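Local structure of tailspike protein (6E1R) at the interface of chains A and B. The protein is a trimeric phage tailspike that probably binds and depolymerises the capsular polysaccharide of its Acinetobacter host. Sequence-based numbering; all coordinates share one arbitrary frame. Chains: chain A/B, Tailspike protein.

Contact 1: the interface of chains A and B. Residues chain A 471, 478, 484, 486, 544, 546; chain B 463-465, 549-550.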
# COMPACT_ATOMS: atom_id res chain seq x y z
N ASN A 471 12.92 47.43 3.20
CA ASN A 471 11.69 48.21 3.23
C ASN A 471 11.41 48.56 4.69
O ASN A 471 10.99 47.71 5.47
CB ASN A 471 10.53 47.42 2.62
CG ASN A 471 9.24 48.23 2.56
OD1 ASN A 471 8.15 47.68 2.40
ND2 ASN A 471 9.36 49.55 2.66
N ALA A 478 2.82 46.80 8.01
CA ALA A 478 2.36 47.76 7.01
C ALA A 478 0.85 47.66 6.82
O ALA A 478 0.25 46.59 6.91
CB ALA A 478 3.07 47.52 5.68
N SER A 484 6.42 54.55 4.25
CA SER A 484 7.28 53.48 3.76
C SER A 484 8.48 54.07 3.02
O SER A 484 8.41 55.18 2.47
CB SER A 484 6.52 52.53 2.83
OG SER A 484 7.39 51.58 2.24
N VAL A 486 12.11 52.41 0.72
CA VAL A 486 12.85 51.27 0.21
C VAL A 486 14.29 51.70 -0.05
O VAL A 486 14.54 52.83 -0.48
CB VAL A 486 12.21 50.68 -1.07
CG1 VAL A 486 10.82 50.15 -0.76
CG2 VAL A 486 12.14 51.72 -2.17
N GLU A 544 12.17 45.21 6.70
CA GLU A 544 12.07 43.92 6.01
C GLU A 544 13.19 43.86 4.98
O GLU A 544 13.24 44.70 4.07
CB GLU A 544 10.71 43.75 5.33
CG GLU A 544 9.57 43.55 6.31
CD GLU A 544 8.21 43.48 5.63
OE1 GLU A 544 7.83 44.45 4.95
OE2 GLU A 544 7.53 42.44 5.78
N PHE A 546 15.51 41.83 2.10
CA PHE A 546 15.50 40.80 1.06
C PHE A 546 16.90 40.74 0.48
O PHE A 546 17.35 41.69 -0.16
CB PHE A 546 14.46 41.10 -0.02
CG PHE A 546 13.07 41.32 0.49
CD1 PHE A 546 12.69 42.55 1.01
CD2 PHE A 546 12.13 40.30 0.45
CE1 PHE A 546 11.40 42.75 1.48
CE2 PHE A 546 10.84 40.49 0.92
CZ PHE A 546 10.48 41.72 1.44
N SER B 463 0.74 49.47 2.16
CA SER B 463 1.80 50.16 1.44
C SER B 463 2.82 49.15 0.93
O SER B 463 3.44 48.43 1.71
CB SER B 463 2.47 51.19 2.35
OG SER B 463 1.54 52.15 2.81
N TYR B 464 2.98 49.09 -0.39
CA TYR B 464 3.95 48.19 -0.99
C TYR B 464 5.31 48.87 -1.10
O TYR B 464 5.46 50.08 -0.92
CB TYR B 464 3.46 47.71 -2.36
CG TYR B 464 3.01 48.80 -3.29
CD1 TYR B 464 3.91 49.48 -4.10
CD2 TYR B 464 1.66 49.14 -3.38
CE1 TYR B 464 3.49 50.48 -4.96
CE2 TYR B 464 1.23 50.14 -4.24
CZ TYR B 464 2.15 50.80 -5.02
OH TYR B 464 1.72 51.79 -5.88
N GLY B 465 6.33 48.06 -1.39
CA GLY B 465 7.68 48.56 -1.51
C GLY B 465 8.69 47.50 -1.93
O GLY B 465 8.91 46.53 -1.21
N GLY B 549 10.78 41.90 -3.16
CA GLY B 549 10.40 42.64 -1.98
C GLY B 549 8.91 42.65 -1.74
O GLY B 549 8.20 41.72 -2.13
N ASN B 550 8.41 43.70 -1.09
CA ASN B 550 7.00 43.81 -0.73
C ASN B 550 6.18 44.44 -1.85
O ASN B 550 5.45 45.41 -1.64
CB ASN B 550 6.85 44.61 0.55
CG ASN B 550 7.48 43.92 1.75
OD1 ASN B 550 7.43 42.70 1.87
ND2 ASN B 550 8.08 44.71 2.63
O HOH W 1 5.42 47.08 3.41
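B:Asn550 of one tailspike subunit reaches into a patch built by A:Asn471, A:Glu544 and A:Phe546 of the next. In this family of phage tailspikes a long beta-helical shaft is followed by a C-terminal beta-rich domain, and the patch lies between two copies of that domain; this fragment lacks the N-terminal part of the tailspike. Read outward, the asparagine side chain changes partners atom by atom. CB passes 3.8 Å from OD1 of A:Asn471. The chi1 of -64° sets CG anti to the carbonyl carbon, and from there CG faces CZ of A:Phe546 at 3.7 Å. At the amide the two branches part: OD1 turns toward the rim of the phenyl ring, whose plane stands 79° from that of the amide, while ND2 gives a nearly straight hydrogen bond, 3.0 Å long, to OD1 of A:Asn471. This acceptor is met on a lone pair in its carbonyl plane, and it lies almost exactly in the plane of the donor amide, although the two amides are turned 55° apart. The carboxylate of A:Glu544 also faces ND2, but the modelled separation is too short to be reliable.

A:Asn471 is itself held from behind. Its ND2 donates to the hydroxyl OG of A:Ser484 at 2.9 Å, which supports this flip of the amide and leaves OD1 facing the partner chain. The same OD1 is linked through a water, 3.0 Å away, to the backbone O of B:Ser463. Beside the asparagine, CA of B:Gly549 sits over the centre of the A:Phe546 ring, 3.4 Å from its centroid, in a CH-pi contact. CG1 of A:Val486 packs on CA of B:Gly465 at 3.6 Å.

Contact 2: the interface of chains A and B. Residues chain A 467, 469, 488, 548; chain B 467, 488, 490, 548.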
# COMPACT_ATOMS: atom_id res chain seq x y z
N ARG A 467 23.52 41.74 -2.33
CA ARG A 467 22.60 42.86 -2.43
C ARG A 467 21.55 42.77 -1.32
O ARG A 467 21.14 41.68 -0.92
CB ARG A 467 21.93 42.85 -3.81
CG ARG A 467 21.18 44.10 -4.21
CD ARG A 467 20.29 43.78 -5.40
NE ARG A 467 21.00 42.95 -6.38
CZ ARG A 467 20.42 42.06 -7.18
NH1 ARG A 467 19.11 41.87 -7.12
NH2 ARG A 467 21.15 41.36 -8.03
N LEU A 469 17.75 44.49 -0.13
CA LEU A 469 16.57 45.32 -0.35
C LEU A 469 15.87 45.48 1.00
O LEU A 469 15.36 44.51 1.56
CB LEU A 469 15.63 44.68 -1.37
CG LEU A 469 14.34 45.45 -1.68
CD1 LEU A 469 14.64 46.83 -2.24
CD2 LEU A 469 13.46 44.65 -2.63
N GLU A 488 18.18 50.18 -1.59
CA GLU A 488 18.91 49.16 -2.33
C GLU A 488 20.38 49.27 -1.95
O GLU A 488 21.01 50.30 -2.21
CB GLU A 488 18.72 49.35 -3.84
CG GLU A 488 19.32 48.25 -4.70
CD GLU A 488 18.38 47.08 -4.88
OE1 GLU A 488 17.51 46.85 -4.01
OE2 GLU A 488 18.49 46.38 -5.91
N THR A 548 20.23 38.98 -1.70
CA THR A 548 20.57 38.31 -2.94
C THR A 548 22.08 38.14 -3.00
O THR A 548 22.82 39.05 -2.64
CB THR A 548 20.08 39.09 -4.17
OG1 THR A 548 18.67 39.35 -4.05
CG2 THR A 548 20.33 38.31 -5.45
N ARG B 467 11.56 46.32 -5.57
CA ARG B 467 12.24 46.66 -6.81
C ARG B 467 11.60 45.92 -7.97
O ARG B 467 11.07 44.81 -7.82
CB ARG B 467 13.75 46.35 -6.73
CG ARG B 467 14.13 44.89 -6.90
CD ARG B 467 15.64 44.75 -7.05
NE ARG B 467 16.13 43.48 -6.53
CZ ARG B 467 16.68 43.32 -5.33
NH1 ARG B 467 16.82 44.36 -4.53
NH2 ARG B 467 17.10 42.12 -4.94
N GLU B 488 15.59 49.21 -14.20
CA GLU B 488 15.61 48.82 -12.79
C GLU B 488 14.93 49.91 -11.98
O GLU B 488 15.39 51.06 -11.96
CB GLU B 488 17.04 48.60 -12.30
CG GLU B 488 17.14 48.07 -10.88
CD GLU B 488 17.03 46.55 -10.80
OE1 GLU B 488 16.41 45.95 -11.70
OE2 GLU B 488 17.56 45.97 -9.83
N LEU B 490 12.88 51.19 -8.33
CA LEU B 490 12.49 51.09 -6.93
C LEU B 490 11.14 51.77 -6.75
O LEU B 490 10.97 52.93 -7.12
CB LEU B 490 13.53 51.73 -6.02
CG LEU B 490 14.75 50.90 -5.63
CD1 LEU B 490 15.60 51.64 -4.61
CD2 LEU B 490 14.32 49.54 -5.09
N THR B 548 10.70 42.10 -6.68
CA THR B 548 11.41 41.66 -5.49
C THR B 548 10.98 42.53 -4.32
O THR B 548 10.83 43.74 -4.46
CB THR B 548 12.94 41.76 -5.68
OG1 THR B 548 13.33 41.03 -6.85
CG2 THR B 548 13.67 41.19 -4.47
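B:Arg467 and A:Glu488 form a salt bridge between the C-terminal beta-rich domains of neighbouring subunits, and the arginine is the residue here with most surface hidden by the other chain. Its NH1 donates to the carboxylate OE1 at 2.6 Å. The bond is bent, 115° at the hydrogen, and reaches the syn side of OE1 from somewhat outside the carboxylate plane. Guanidinium and carboxylate planes stand 74° apart, so the ion pair meets at a steep angle instead of as a flat, two-pronged pair.

The other terminal nitrogen, NH2, points toward A:Thr548, whose hydroxyl OG1 lies at the guanidinium edge, in plane, 3.3 Å from NH2. The two flat faces of the group are also covered. CD of A:Arg467 lies 3.4 Å above one, toward the rim, and CG2 of B:Thr548 rests on the opposite face, so that aliphatic carbon from both chains sandwiches the charged plane. The equivalent arginines adopt different shapes, and the contact is not an exact two-fold. B:Arg467 places CG between its backbone N and carbonyl carbon (chi1 78°) and runs extended to NE, which carries the guanidinium across to A:Glu488; A:Arg467 lays its CD on that guanidinium and bends beyond it, at chi3, carrying its own guanidinium aside. NH1 of A:Arg467 comes close to NH2 of B:Arg467, and the carboxylates of A:Glu488 and B:Glu488 probably offset the gathered positive charge.

Farther out, apolar side chains pack around the ion pair. CB of A:Leu469 lies 3.4 Å from NH1 of B:Arg467, while its CD1 meets CD2 of B:Leu490 at 3.9 Å, the leucines sliding past each other in opposite directions. CD1 of B:Leu490 packs against CB of A:Glu488, probably steadying the stem of the acid. By joining an ion pair to leucine packing, the site probably holds the C-terminal domains in register within the trimer.

The C-alpha centres of contact 1 and contact 2 lie about 10 Å apart, and the two form neighbouring parts of one A-B interface. Both draw on strands 465-474, 484-494 and 539-548 of chain A. On chain B, strand 465-474 begins in contact 1 and supplies the arginine of contact 2, while B:Thr548 and B:Gly549 are consecutive residues divided between them. The same strands therefore carry an amide-centred polar network and a charged, leucine-flanked patch. Because they supply both, the two contacts probably form together when the subunits pack, and with three copies in the assembly such surfaces would help close the C-terminal end of the spike.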